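PDB 4ZWN: monoglyceride lipase, which hydrolyses monoacylglycerols to free fatty acids and glycerol, preferring monounsaturated ones, and also takes part in the breakdown of fatty acid ethyl esters. Local coordinates for residues T74-R79 against R217-S222. The protein carries 2 engineered substitutions. Numbering follows the deposited sequence.
Sequences TKIQFR and RAFLGS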
ATOM      1  N   THR A  74      -9.395   4.765  -2.771  1.00 31.90           N
ATOM      2  CA  THR A  74      -8.856   6.125  -2.884  1.00 30.53           C
ATOM      3  C   THR A  74      -9.003   6.985  -1.624  1.00 35.74           C
ATOM      4  O   THR A  74      -8.032   7.594  -1.177  1.00 35.86           O
ATOM      5  CB  THR A  74      -9.514   6.886  -4.049  1.00 34.26           C
ATOM      6  OG1 THR A  74     -10.934   6.918  -3.860  1.00 37.77           O
ATOM      7  CG2 THR A  74      -9.193   6.214  -5.376  1.00 30.48           C
ATOM      8  N   LYS A  75     -10.207   7.029  -1.057  1.00 35.55           N
ATOM      9  CA  LYS A  75     -10.491   7.886   0.097  1.00 37.19           C
ATOM     10  C   LYS A  75      -9.584   7.591   1.290  1.00 36.61           C
ATOM     11  O   LYS A  75      -9.240   8.495   2.056  1.00 36.17           O
ATOM     12  CB  LYS A  75     -11.962   7.749   0.518  1.00 39.77           C
ATOM     13  CG  LYS A  75     -12.339   8.560   1.757  1.00 43.45           C
ATOM     14  CD  LYS A  75     -13.806   8.389   2.125  1.00 56.60           C
ATOM     15  CE  LYS A  75     -14.701   9.284   1.283  1.00 56.47           C
ATOM     16  NZ  LYS A  75     -14.433  10.724   1.552  1.00 60.88           N
ATOM     17  N   ILE A  76      -9.197   6.328   1.446  1.00 32.97           N
ATOM     18  CA  ILE A  76      -8.344   5.930   2.561  1.00 38.10           C
ATOM     19  C   ILE A  76      -6.987   6.632   2.479  1.00 37.93           C
ATOM     20  O   ILE A  76      -6.387   6.969   3.499  1.00 31.65           O
ATOM     21  CB  ILE A  76      -8.144   4.399   2.598  1.00 36.62           C
ATOM     22  CG1 ILE A  76      -9.499   3.688   2.627  1.00 38.38           C
ATOM     23  CG2 ILE A  76      -7.312   3.986   3.807  1.00 33.89           C
ATOM     24  CD1 ILE A  76     -10.349   4.032   3.836  1.00 30.72           C
ATOM     25  N   GLN A  77      -6.517   6.877   1.261  1.00 37.44           N
ATOM     26  CA  GLN A  77      -5.224   7.524   1.084  1.00 34.66           C
ATOM     27  C   GLN A  77      -5.334   9.043   0.938  1.00 36.60           C
ATOM     28  O   GLN A  77      -4.345   9.707   0.627  1.00 35.64           O
ATOM     29  CB  GLN A  77      -4.497   6.933  -0.125  1.00 31.07           C
ATOM     30  CG  GLN A  77      -3.461   5.885   0.247  1.00 28.04           C
ATOM     31  CD  GLN A  77      -4.053   4.742   1.047  1.00 31.70           C
ATOM     32  OE1 GLN A  77      -3.885   4.662   2.265  1.00 29.21           O
ATOM     33  NE2 GLN A  77      -4.748   3.842   0.362  1.00 27.99           N
ATOM     34  N   PHE A  78      -6.526   9.589   1.175  1.00 30.68           N
ATOM     35  CA  PHE A  78      -6.726  11.038   1.119  1.00 35.97           C
ATOM     36  C   PHE A  78      -5.803  11.772   2.083  1.00 34.75           C
ATOM     37  O   PHE A  78      -5.162  12.754   1.714  1.00 32.94           O
ATOM     38  CB  PHE A  78      -8.177  11.409   1.437  1.00 37.64           C
ATOM     39  CG  PHE A  78      -9.115  11.279   0.270  1.00 40.02           C
ATOM     40  CD1 PHE A  78      -8.679  10.753  -0.937  1.00 39.83           C
ATOM     41  CD2 PHE A  78     -10.431  11.697   0.376  1.00 40.27           C
ATOM     42  CE1 PHE A  78      -9.544  10.635  -2.013  1.00 34.69           C
ATOM     43  CE2 PHE A  78     -11.297  11.584  -0.695  1.00 41.85           C
ATOM     44  CZ  PHE A  78     -10.851  11.052  -1.891  1.00 38.48           C
ATOM     45  N   ARG A  79      -5.754  11.288   3.319  1.00 35.15           N
ATOM     46  CA  ARG A  79      -4.953  11.899   4.372  1.00 34.84           C
ATOM     47  C   ARG A  79      -3.486  11.996   3.957  1.00 36.15           C
ATOM     48  O   ARG A  79      -2.832  13.015   4.177  1.00 33.01           O
ATOM     49  CB  ARG A  79      -5.100  11.092   5.665  1.00 39.13           C
ATOM     50  CG  ARG A  79      -4.690  11.799   6.946  1.00 35.00           C
ATOM     51  CD  ARG A  79      -4.912  10.862   8.132  1.00 44.02           C
ATOM     52  NE  ARG A  79      -4.614  11.475   9.424  1.00 49.94           N
ATOM     53  CZ  ARG A  79      -4.711  10.838  10.588  1.00 46.16           C
ATOM     54  NH1 ARG A  79      -5.095   9.568  10.622  1.00 32.23           N
ATOM     55  NH2 ARG A  79      -4.422  11.467  11.720  1.00 45.67           N
ATOM     56  N   ARG A 217     -12.127   4.591  13.555  1.00 41.13           N
ATOM     57  CA  ARG A 217     -12.792   3.305  13.731  1.00 42.44           C
ATOM     58  C   ARG A 217     -14.272   3.404  13.370  1.00 46.67           C
ATOM     59  O   ARG A 217     -14.800   2.570  12.632  1.00 39.37           O
ATOM     60  CB  ARG A 217     -12.640   2.815  15.169  1.00 45.76           C
ATOM     61  CG  ARG A 217     -11.627   1.705  15.355  1.00 49.43           C
ATOM     62  CD  ARG A 217     -11.643   1.203  16.790  1.00 48.18           C
ATOM     63  NE  ARG A 217     -10.371   1.439  17.466  1.00 53.66           N
ATOM     64  CZ  ARG A 217     -10.168   1.240  18.763  1.00 54.95           C
ATOM     65  NH1 ARG A 217     -11.157   0.806  19.533  1.00 58.13           N
ATOM     66  NH2 ARG A 217      -8.976   1.478  19.292  1.00 54.49           N
ATOM     67  N   ALA A 218     -14.930   4.435  13.895  1.00 45.66           N
ATOM     68  CA  ALA A 218     -16.354   4.643  13.657  1.00 44.08           C
ATOM     69  C   ALA A 218     -16.637   4.876  12.180  1.00 46.98           C
ATOM     70  O   ALA A 218     -17.607   4.351  11.633  1.00 49.49           O
ATOM     71  CB  ALA A 218     -16.861   5.810  14.486  1.00 43.24           C
ATOM     72  N   PHE A 219     -15.783   5.667  11.537  1.00 45.82           N
ATOM     73  CA  PHE A 219     -15.908   5.933  10.110  1.00 47.48           C
ATOM     74  C   PHE A 219     -15.774   4.659   9.281  1.00 49.88           C
ATOM     75  O   PHE A 219     -16.594   4.390   8.404  1.00 47.16           O
ATOM     76  CB  PHE A 219     -14.857   6.950   9.661  1.00 42.81           C
ATOM     77  CG  PHE A 219     -14.523   6.868   8.197  1.00 45.74           C
ATOM     78  CD1 PHE A 219     -15.383   7.393   7.246  1.00 42.03           C
ATOM     79  CD2 PHE A 219     -13.347   6.266   7.771  1.00 39.36           C
ATOM     80  CE1 PHE A 219     -15.078   7.319   5.899  1.00 50.22           C
ATOM     81  CE2 PHE A 219     -13.038   6.189   6.427  1.00 39.25           C
ATOM     82  CZ  PHE A 219     -13.903   6.716   5.490  1.00 46.65           C
ATOM     83  N   LEU A 220     -14.730   3.886   9.567  1.00 48.00           N
ATOM     84  CA  LEU A 220     -14.420   2.689   8.796  1.00 46.57           C
ATOM     85  C   LEU A 220     -15.528   1.646   8.907  1.00 47.87           C
ATOM     86  O   LEU A 220     -15.905   1.020   7.916  1.00 46.12           O
ATOM     87  CB  LEU A 220     -13.089   2.092   9.258  1.00 40.25           C
ATOM     88  CG  LEU A 220     -12.442   1.079   8.316  1.00 40.95           C
ATOM     89  CD1 LEU A 220     -12.116   1.728   6.979  1.00 37.06           C
ATOM     90  CD2 LEU A 220     -11.194   0.490   8.948  1.00 40.67           C
ATOM     91  N   GLY A 221     -16.051   1.472  10.116  1.00 47.97           N
ATOM     92  CA  GLY A 221     -17.107   0.507  10.360  1.00 49.72           C
ATOM     93  C   GLY A 221     -18.436   0.894   9.735  1.00 54.73           C
ATOM     94  O   GLY A 221     -19.299   0.044   9.524  1.00 57.28           O
ATOM     95  N   SER A 222     -18.599   2.179   9.438  1.00 51.16           N
ATOM     96  CA  SER A 222     -19.850   2.680   8.876  1.00 49.72           C
ATOM     97  C   SER A 222     -19.727   2.991   7.389  1.00 51.47           C
ATOM     98  O   SER A 222     -20.725   3.242   6.716  1.00 53.95           O
ATOM     99  CB  SER A 222     -20.306   3.933   9.625  1.00 54.51           C
ATOM    100  OG  SER A 222     -20.450   3.677  11.009  1.00 57.92           O
TER
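Ile-76 and Leu-220 are the residues whose CA atoms come nearest, 9.3 Å apart, and side chains alone bridge the gap. In this alpha/beta hydrolase, the 3-10 turn 74-77 leading into helix 78-86 faces helix 214-222, from the segment inserted between strands 165-169 and 264-269, where this family carries its cap. The meeting illustrates how a cap can rest on the core through apolar contacts, with no hydrogen bond across. Phe-219 has CG anti to the backbone N (chi1 156°); its CB is directed toward the turn, and the ring is met at its edge, near the ring plane, by Lys-75 CD and Ile-76 CD1. Tyr-25 ties the two sides together, stacking edge-to-face with Phe-219 and forming a cation-pi pair with Lys-75. Ile-76 CD1 lies 4.3 Å from Phe-219 CE2 and also 4.3 Å from Leu-220 CD1, apolar contacts that join the turn to two successive residues of the helix. The Leu-220 side chain lies about 8 Å from that of His-302, the probable charge-relay histidine. Lys-75 contributes methylenes rather than charge to the phenyl edge, its CD sitting 3.8 Å from Phe-219 CZ.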